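Local coordinates for protein imidazolonepropionase (Unidentified, PDB 2Q09) that hydrolyses the ring carbon-nitrogen bond of imidazolone-5-propanoate to give N-formimidoyl-L-glutamate, the third step of histidine degradation, at residues T13-R18 and Y24-P29; A178-Y183 and D188-T193; Q227-A232 and A256-L261. All blocks are in the same frame, centred on the assembly; numbering follows the deposited sequence.

Contact 1 (T13-R18 and Y24-P29); sequences TPATLR and YGLLEP
Leu17 CD2 sits at the edge of the Tyr24 ring, near its plane and 4.3 Å from Tyr24 CD1. His382 also meets this ring, with the two planes nearly perpendicular. The flat peptide carbonyl of Gly25 is gripped twice by Thr16. Thr16 OG1 donates to Gly25 O over 2.7 Å, in the carbonyl plane and on a lone pair. Thr16 N reaches the same oxygen at 3.1 Å from well above that plane. With chi1 at 67°, Thr16 OG1 stands between its own N and carbonyl carbon, where it can also accept from Arg18 N, an ST turn. Leu17 N bonds Tyr24 O at 2.8 Å, and Leu27 N bonds Pro14 O at 2.9 Å. Ala15 and Leu26 form a single beta bridge, a non-hydrogen-bonded pair between segments that run roughly antiparallel. Leu27 CD1 touches Thr16 CG2 at 3.6 Å, the side chains crossing at about a right angle, and Leu27 CB packs on Pro14 CG. Leu26 CD2 leans on Ala15 CB at 3.7 Å. The pair joins the end of strand 12-14 to the loop before strand 30-35. Strand 63-73 packs against Pro14, Ala15 and Leu26, and helix 343-349 against Leu17 and Tyr24.

Contact 2 (A178-Y183 and D188-T193); sequences AVPPEY and DSWVET
The first torsions of Trp190 and Tyr183 bring the two side chains together. Trp190 CG is anti to its backbone N (chi1 172°), which sends the indole from helix 187-204 toward the loop. Tyr183 CG is anti to its carbonyl carbon, which lays the phenol along that helix. The loop follows strand 168-176 of the TIM-barrel fold of the amidohydrolase family, and the contact packs this beta-to-alpha connection against its own helix. Trp190 CB lies over the face of the Tyr183 ring, 4.0 Å from the centroid. Trp190 CE3 lies over a face of that ring too, nearer its rim, and is 3.5 Å from Tyr183 CE2. The two aromatic planes are turned obliquely, at 48°. Ser189 CB fills the edge of the phenol in its plane, 3.7 Å from Tyr183 CD1. One turn further along the helix, Thr193 OG1 stands 3.2 Å from Tyr183 OH. Leu146 packs on both Pro180 and Trp190. Trp190 NE1 gives a weak hydrogen bond to Ala175 O. The loop starts next to His177, which lines the inhibitor pocket. On the indole, Pro180 makes a close CH-pi contact: its CD is 3.3 Å from the centroid of the five-membered ring and 4° off the normal.

Contact 3 (Q227-A232 and A256-L261); sequences QVYLAA and ANFGAL
Tyr229 and Phe258 meet edge to face, with the edge of the tyrosine toward the face of the phenylalanine. The ring centroids are 5.4 Å apart and the planes stand at 64°. Tyr229 CD2 is the edge atom that leads, 3.7 Å from Phe258 CD2. The tyrosine also uses its methylene. Tyr229 CB stands over the centre of the Phe258 ring, 3.6 Å from the centroid and 9° off the normal, a CH-pi contact. The backbone sets CB against Phe258; chi1 (-68°) then swings CG and the ring so that Tyr229 CD2 also meets the Phe258 face. The hydroxyl ends at the barrel wall, where it is hydrogen-bonded to Lys240 O. Leu230 takes a different side. Its CB points away from the other segment, but Leu230 CD2 comes round to the edge of the Phe258 ring, in its plane, 3.8 Å from Phe258 CZ. No hydrogen bond crosses between the segments, and the contact is purely apolar. Phe258 comes just before Gly259, the C-prime residue of a Schellman motif that ends helix 251-257. Tyr229 also packs on Val239 and Met243 of strand 238-243, which carries the iron ligand His242. This is packing of helix 222-234 against the residue that follows helix 251-257, on the outer layer of a TIM barrel.

Contacts 2 and 3 both belong to the TIM barrel, on the same side of the chain's centre, and they touch through Val191 and Gln227. Contact 1 lies far off, its centre about 49 Å from that of contact 2 and about 36 Å from that of contact 3. None is wholly core: each mixes buried residues with ones nearer the surface. Contact 1 relies mainly on backbone hydrogen bonds between two loop segments, plus one from a threonine hydroxyl. The others rely on aromatic side chains. Contact 2 packs a loop on the helix that follows it, whereas contact 3 joins one helix to the end of another. Contacts 2 and 3 lie nearer the iron and inhibitor site, without forming it.

Contact 1 (T13-R18 and Y24-P29)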
loop_
_atom_site.group_PDB
_atom_site.type_symbol
_atom_site.label_atom_id
_atom_site.label_comp_id
_atom_site.label_asym_id
_atom_site.label_seq_id
_atom_site.Cartn_x
_atom_site.Cartn_y
_atom_site.Cartn_z
ATOM N N THR A 13 18.049 -13.291 -14.466
ATOM C CA THR A 13 17.126 -14.421 -14.361
ATOM C C THR A 13 15.826 -13.772 -13.897
ATOM O O THR A 13 15.606 -13.566 -12.706
ATOM C CB THR A 13 17.600 -15.437 -13.313
ATOM O OG1 THR A 13 18.916 -15.891 -13.655
ATOM C CG2 THR A 13 16.647 -16.627 -13.263
ATOM N N PRO A 14 14.934 -13.466 -14.846
ATOM C CA PRO A 14 13.652 -12.820 -14.585
ATOM C C PRO A 14 12.502 -13.594 -13.965
ATOM O O PRO A 14 12.092 -14.635 -14.468
ATOM C CB PRO A 14 13.274 -12.280 -15.956
ATOM C CG PRO A 14 13.690 -13.422 -16.836
ATOM C CD PRO A 14 15.068 -13.785 -16.280
ATOM N N ALA A 15 12.003 -13.068 -12.852
ATOM C CA ALA A 15 10.830 -13.622 -12.186
ATOM C C ALA A 15 9.845 -12.561 -12.654
ATOM O O ALA A 15 9.636 -11.562 -11.971
ATOM C CB ALA A 15 10.987 -13.566 -10.663
ATOM N N THR A 16 9.267 -12.775 -13.828
ATOM C CA THR A 16 8.371 -11.804 -14.437
ATOM C C THR A 16 7.091 -11.517 -13.694
ATOM O O THR A 16 6.540 -10.422 -13.830
ATOM C CB THR A 16 7.990 -12.223 -15.877
ATOM O OG1 THR A 16 7.202 -13.418 -15.835
ATOM C CG2 THR A 16 9.258 -12.487 -16.702
ATOM N N LEU A 17 6.617 -12.485 -12.915
ATOM C CA LEU A 17 5.357 -12.310 -12.201
ATOM C C LEU A 17 4.258 -11.970 -13.217
ATOM O O LEU A 17 3.294 -11.261 -12.903
ATOM C CB LEU A 17 5.467 -11.195 -11.140
ATOM C CG LEU A 17 5.862 -11.555 -9.696
ATOM C CD1 LEU A 17 4.792 -12.471 -9.096
ATOM C CD2 LEU A 17 7.235 -12.261 -9.674
ATOM N N ARG A 18 4.405 -12.487 -14.436
ATOM C CA ARG A 18 3.410 -12.250 -15.482
ATOM C C ARG A 18 2.080 -12.901 -15.101
ATOM O O ARG A 18 2.048 -14.027 -14.607
ATOM C CB ARG A 18 3.880 -12.815 -16.827
ATOM C CG ARG A 18 4.999 -12.040 -17.496
ATOM C CD ARG A 18 5.298 -12.622 -18.877
ATOM N NE ARG A 18 4.139 -12.515 -19.758
ATOM C CZ ARG A 18 4.040 -13.103 -20.943
ATOM N NH1 ARG A 18 5.026 -13.850 -21.403
ATOM N NH2 ARG A 18 2.947 -12.940 -21.669
ATOM N N TYR A 24 5.867 -17.756 -10.206
ATOM C CA TYR A 24 6.623 -16.505 -10.296
ATOM C C TYR A 24 6.879 -16.042 -11.723
ATOM O O TYR A 24 7.436 -14.963 -11.937
ATOM C CB TYR A 24 7.978 -16.670 -9.604
ATOM C CG TYR A 24 7.889 -16.898 -8.117
ATOM C CD1 TYR A 24 7.647 -15.837 -7.242
ATOM C CD2 TYR A 24 8.053 -18.178 -7.575
ATOM C CE1 TYR A 24 7.573 -16.042 -5.865
ATOM C CE2 TYR A 24 7.976 -18.395 -6.202
ATOM C CZ TYR A 24 7.738 -17.321 -5.355
ATOM O OH TYR A 24 7.667 -17.515 -3.998
ATOM N N GLY A 25 6.487 -16.855 -12.698
ATOM C CA GLY A 25 6.738 -16.488 -14.077
ATOM C C GLY A 25 8.234 -16.399 -14.326
ATOM O O GLY A 25 8.691 -15.534 -15.072
ATOM N N LEU A 26 9.000 -17.286 -13.687
ATOM C CA LEU A 26 10.456 -17.309 -13.838
ATOM C C LEU A 26 10.840 -17.828 -15.219
ATOM O O LEU A 26 10.235 -18.780 -15.717
ATOM C CB LEU A 26 11.095 -18.215 -12.781
ATOM C CG LEU A 26 11.491 -17.635 -11.421
ATOM C CD1 LEU A 26 11.845 -18.767 -10.477
ATOM C CD2 LEU A 26 12.679 -16.681 -11.588
ATOM N N LEU A 27 11.850 -17.207 -15.821
ATOM C CA LEU A 27 12.321 -17.599 -17.150
ATOM C C LEU A 27 13.828 -17.831 -17.132
ATOM O O LEU A 27 14.504 -17.540 -16.135
ATOM C CB LEU A 27 12.017 -16.500 -18.167
ATOM C CG LEU A 27 10.603 -15.912 -18.235
ATOM C CD1 LEU A 27 10.617 -14.731 -19.192
ATOM C CD2 LEU A 27 9.603 -16.962 -18.702
ATOM N N GLU A 28 14.343 -18.355 -18.244
ATOM C CA GLU A 28 15.771 -18.600 -18.391
ATOM C C GLU A 28 16.427 -17.223 -18.421
ATOM O O GLU A 28 15.742 -16.217 -18.539
ATOM C CB GLU A 28 16.044 -19.324 -19.716
ATOM C CG GLU A 28 15.597 -18.530 -20.947
ATOM C CD GLU A 28 15.786 -19.288 -22.242
ATOM O OE1 GLU A 28 16.934 -19.652 -22.556
ATOM O OE2 GLU A 28 14.785 -19.520 -22.946
ATOM N N PRO A 29 17.760 -17.158 -18.318
ATOM C CA PRO A 29 18.449 -15.864 -18.345
ATOM C C PRO A 29 18.043 -15.025 -19.558
ATOM O O PRO A 29 17.928 -15.536 -20.676
ATOM C CB PRO A 29 19.918 -16.264 -18.377
ATOM C CG PRO A 29 19.929 -17.518 -17.567
ATOM C CD PRO A 29 18.714 -18.256 -18.088
#

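Contact 2 (A178-Y183 and D188-T193)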
loop_
_atom_site.group_PDB
_atom_site.type_symbol
_atom_site.label_atom_id
_atom_site.label_comp_id
_atom_site.label_asym_id
_atom_site.label_seq_id
_atom_site.Cartn_x
_atom_site.Cartn_y
_atom_site.Cartn_z
ATOM N N ALA A 178 -11.932 8.957 11.087
ATOM C CA ALA A 178 -12.607 9.075 12.369
ATOM C C ALA A 178 -13.239 10.462 12.401
ATOM O O ALA A 178 -12.960 11.295 11.542
ATOM C CB ALA A 178 -11.608 8.930 13.498
ATOM N N VAL A 179 -14.099 10.705 13.383
ATOM C CA VAL A 179 -14.765 11.997 13.526
ATOM C C VAL A 179 -13.916 12.875 14.444
ATOM O O VAL A 179 -13.618 12.498 15.583
ATOM C CB VAL A 179 -16.184 11.833 14.148
ATOM C CG1 VAL A 179 -16.794 13.188 14.447
ATOM C CG2 VAL A 179 -17.077 11.056 13.184
ATOM N N PRO A 180 -13.489 14.052 13.962
ATOM C CA PRO A 180 -12.675 14.904 14.833
ATOM C C PRO A 180 -13.446 15.369 16.067
ATOM O O PRO A 180 -14.677 15.332 16.088
ATOM C CB PRO A 180 -12.266 16.056 13.913
ATOM C CG PRO A 180 -13.368 16.121 12.914
ATOM C CD PRO A 180 -13.648 14.659 12.630
ATOM N N PRO A 181 -12.722 15.800 17.115
ATOM C CA PRO A 181 -13.321 16.277 18.369
ATOM C C PRO A 181 -14.354 17.379 18.165
ATOM O O PRO A 181 -15.398 17.398 18.819
ATOM C CB PRO A 181 -12.114 16.778 19.156
ATOM C CG PRO A 181 -11.015 15.877 18.681
ATOM C CD PRO A 181 -11.250 15.832 17.192
ATOM N N GLU A 182 -14.057 18.291 17.246
ATOM C CA GLU A 182 -14.938 19.416 16.965
ATOM C C GLU A 182 -16.308 19.008 16.419
ATOM O O GLU A 182 -17.246 19.795 16.444
ATOM C CB GLU A 182 -14.257 20.378 15.981
ATOM C CG GLU A 182 -12.933 20.966 16.451
ATOM C CD GLU A 182 -11.756 20.010 16.309
ATOM O OE1 GLU A 182 -11.870 19.007 15.569
ATOM O OE2 GLU A 182 -10.701 20.276 16.927
ATOM N N TYR A 183 -16.419 17.777 15.924
ATOM C CA TYR A 183 -17.678 17.274 15.370
ATOM C C TYR A 183 -18.219 16.091 16.161
ATOM O O TYR A 183 -19.157 15.430 15.727
ATOM C CB TYR A 183 -17.484 16.819 13.924
ATOM C CG TYR A 183 -17.145 17.920 12.955
ATOM C CD1 TYR A 183 -18.135 18.537 12.193
ATOM C CD2 TYR A 183 -15.830 18.335 12.792
ATOM C CE1 TYR A 183 -17.817 19.542 11.287
ATOM C CE2 TYR A 183 -15.500 19.341 11.888
ATOM C CZ TYR A 183 -16.498 19.938 11.140
ATOM O OH TYR A 183 -16.181 20.925 10.239
ATOM N N ASP A 188 -22.371 13.710 11.031
ATOM C CA ASP A 188 -22.861 13.997 9.689
ATOM C C ASP A 188 -22.389 15.342 9.173
ATOM O O ASP A 188 -22.271 15.553 7.970
ATOM C CB ASP A 188 -24.387 13.942 9.675
ATOM C CG ASP A 188 -24.908 12.529 9.808
ATOM O OD1 ASP A 188 -25.742 12.274 10.700
ATOM O OD2 ASP A 188 -24.478 11.669 9.015
ATOM N N SER A 189 -22.112 16.255 10.095
ATOM C CA SER A 189 -21.639 17.576 9.728
ATOM C C SER A 189 -20.216 17.425 9.196
ATOM O O SER A 189 -19.812 18.121 8.263
ATOM C CB SER A 189 -21.666 18.497 10.948
ATOM O OG SER A 189 -21.615 19.856 10.555
ATOM N N TRP A 190 -19.469 16.500 9.792
ATOM C CA TRP A 190 -18.094 16.243 9.376
ATOM C C TRP A 190 -18.128 15.613 7.986
ATOM O O TRP A 190 -17.312 15.932 7.127
ATOM C CB TRP A 190 -17.406 15.308 10.382
ATOM C CG TRP A 190 -16.045 14.835 9.955
ATOM C CD1 TRP A 190 -15.617 13.540 9.878
ATOM C CD2 TRP A 190 -14.941 15.651 9.535
ATOM N NE1 TRP A 190 -14.315 13.495 9.431
ATOM C CE2 TRP A 190 -13.877 14.775 9.213
ATOM C CE3 TRP A 190 -14.747 17.036 9.396
ATOM C CZ2 TRP A 190 -12.635 15.237 8.764
ATOM C CZ3 TRP A 190 -13.506 17.496 8.946
ATOM C CH2 TRP A 190 -12.468 16.596 8.637
ATOM N N VAL A 191 -19.079 14.715 7.762
ATOM C CA VAL A 191 -19.208 14.074 6.463
ATOM C C VAL A 191 -19.498 15.131 5.393
ATOM O O VAL A 191 -18.941 15.075 4.296
ATOM C CB VAL A 191 -20.328 13.007 6.468
ATOM C CG1 VAL A 191 -20.519 12.444 5.065
ATOM C CG2 VAL A 191 -19.965 11.886 7.434
ATOM N N GLU A 192 -20.355 16.099 5.711
ATOM C CA GLU A 192 -20.661 17.156 4.748
ATOM C C GLU A 192 -19.408 17.950 4.391
ATOM O O GLU A 192 -19.197 18.316 3.238
ATOM C CB GLU A 192 -21.717 18.114 5.301
ATOM C CG GLU A 192 -23.150 17.751 4.931
ATOM C CD GLU A 192 -24.145 18.836 5.308
ATOM O OE1 GLU A 192 -25.334 18.698 4.958
ATOM O OE2 GLU A 192 -23.737 19.823 5.957
ATOM N N THR A 193 -18.583 18.223 5.394
ATOM C CA THR A 193 -17.349 18.973 5.193
ATOM C C THR A 193 -16.418 18.261 4.216
ATOM O O THR A 193 -15.844 18.883 3.321
ATOM C CB THR A 193 -16.607 19.166 6.524
ATOM O OG1 THR A 193 -17.393 19.988 7.392
ATOM C CG2 THR A 193 -15.247 19.823 6.286
#

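Contact 3 (Q227-A232 and A256-L261)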
loop_
_atom_site.group_PDB
_atom_site.type_symbol
_atom_site.label_atom_id
_atom_site.label_comp_id
_atom_site.label_asym_id
_atom_site.label_seq_id
_atom_site.Cartn_x
_atom_site.Cartn_y
_atom_site.Cartn_z
ATOM N N GLN A 227 -21.981 8.533 1.161
ATOM C CA GLN A 227 -21.943 9.961 0.877
ATOM C C GLN A 227 -20.561 10.357 0.371
ATOM O O GLN A 227 -20.429 11.137 -0.569
ATOM C CB GLN A 227 -22.288 10.756 2.140
ATOM C CG GLN A 227 -23.763 10.717 2.512
ATOM C CD GLN A 227 -24.651 11.201 1.386
ATOM O OE1 GLN A 227 -25.272 10.407 0.685
ATOM N NE2 GLN A 227 -24.699 12.510 1.193
ATOM N N VAL A 228 -19.525 9.812 0.999
ATOM C CA VAL A 228 -18.160 10.109 0.594
ATOM C C VAL A 228 -17.860 9.618 -0.818
ATOM O O VAL A 228 -17.397 10.392 -1.650
ATOM C CB VAL A 228 -17.144 9.487 1.572
ATOM C CG1 VAL A 228 -15.743 9.544 0.973
ATOM C CG2 VAL A 228 -17.174 10.239 2.893
ATOM N N TYR A 229 -18.118 8.341 -1.090
ATOM C CA TYR A 229 -17.862 7.786 -2.419
ATOM C C TYR A 229 -18.573 8.579 -3.509
ATOM O O TYR A 229 -18.072 8.701 -4.629
ATOM C CB TYR A 229 -18.291 6.314 -2.490
ATOM C CG TYR A 229 -17.443 5.380 -1.650
ATOM C CD1 TYR A 229 -16.226 5.798 -1.121
ATOM C CD2 TYR A 229 -17.854 4.070 -1.402
ATOM C CE1 TYR A 229 -15.435 4.935 -0.364
ATOM C CE2 TYR A 229 -17.073 3.205 -0.646
ATOM C CZ TYR A 229 -15.866 3.643 -0.130
ATOM O OH TYR A 229 -15.089 2.791 0.626
ATOM N N LEU A 230 -19.743 9.112 -3.180
ATOM C CA LEU A 230 -20.505 9.903 -4.143
ATOM C C LEU A 230 -19.737 11.161 -4.524
ATOM O O LEU A 230 -19.661 11.529 -5.696
ATOM C CB LEU A 230 -21.862 10.288 -3.556
ATOM C CG LEU A 230 -22.903 9.171 -3.567
ATOM C CD1 LEU A 230 -24.148 9.623 -2.827
ATOM C CD2 LEU A 230 -23.239 8.807 -5.006
ATOM N N ALA A 231 -19.168 11.817 -3.521
ATOM C CA ALA A 231 -18.396 13.030 -3.741
ATOM C C ALA A 231 -17.137 12.705 -4.544
ATOM O O ALA A 231 -16.806 13.393 -5.510
ATOM C CB ALA A 231 -18.024 13.653 -2.405
ATOM N N ALA A 232 -16.443 11.647 -4.138
ATOM C CA ALA A 232 -15.230 11.226 -4.827
ATOM C C ALA A 232 -15.594 11.053 -6.295
ATOM O O ALA A 232 -14.920 11.569 -7.187
ATOM C CB ALA A 232 -14.730 9.909 -4.251
ATOM N N ALA A 256 -17.657 -2.292 -3.616
ATOM C CA ALA A 256 -17.650 -3.029 -4.873
ATOM C C ALA A 256 -18.635 -2.410 -5.865
ATOM O O ALA A 256 -18.376 -2.373 -7.067
ATOM C CB ALA A 256 -18.000 -4.497 -4.628
ATOM N N ASN A 257 -19.767 -1.922 -5.363
ATOM C CA ASN A 257 -20.771 -1.311 -6.228
ATOM C C ASN A 257 -20.324 0.045 -6.747
ATOM O O ASN A 257 -20.876 0.563 -7.714
ATOM C CB ASN A 257 -22.100 -1.166 -5.491
ATOM C CG ASN A 257 -22.761 -2.502 -5.220
ATOM O OD1 ASN A 257 -22.667 -3.428 -6.027
ATOM N ND2 ASN A 257 -23.448 -2.609 -4.089
ATOM N N PHE A 258 -19.316 0.616 -6.101
ATOM C CA PHE A 258 -18.772 1.906 -6.496
ATOM C C PHE A 258 -17.500 1.723 -7.315
ATOM O O PHE A 258 -16.830 2.695 -7.657
ATOM C CB PHE A 258 -18.480 2.756 -5.252
ATOM C CG PHE A 258 -19.598 3.695 -4.883
ATOM C CD1 PHE A 258 -19.737 4.918 -5.530
ATOM C CD2 PHE A 258 -20.519 3.350 -3.900
ATOM C CE1 PHE A 258 -20.778 5.784 -5.208
ATOM C CE2 PHE A 258 -21.569 4.211 -3.571
ATOM C CZ PHE A 258 -21.693 5.435 -4.228
ATOM N N GLY A 259 -17.172 0.471 -7.626
ATOM C CA GLY A 259 -15.979 0.195 -8.405
ATOM C C GLY A 259 -14.699 0.488 -7.636
ATOM O O GLY A 259 -13.728 0.994 -8.202
ATOM N N ALA A 260 -14.695 0.170 -6.347
ATOM C CA ALA A 260 -13.523 0.411 -5.514
ATOM C C ALA A 260 -12.306 -0.310 -6.077
ATOM O O ALA A 260 -12.422 -1.392 -6.649
ATOM C CB ALA A 260 -13.791 -0.066 -4.094
ATOM N N LEU A 261 -11.134 0.297 -5.925
ATOM C CA LEU A 261 -9.894 -0.314 -6.390
ATOM C C LEU A 261 -9.588 -1.500 -5.475
ATOM O O LEU A 261 -9.071 -2.531 -5.913
ATOM C CB LEU A 261 -8.741 0.689 -6.319
ATOM C CG LEU A 261 -8.748 1.872 -7.292
ATOM C CD1 LEU A 261 -7.646 2.847 -6.927
ATOM C CD2 LEU A 261 -8.567 1.363 -8.708
#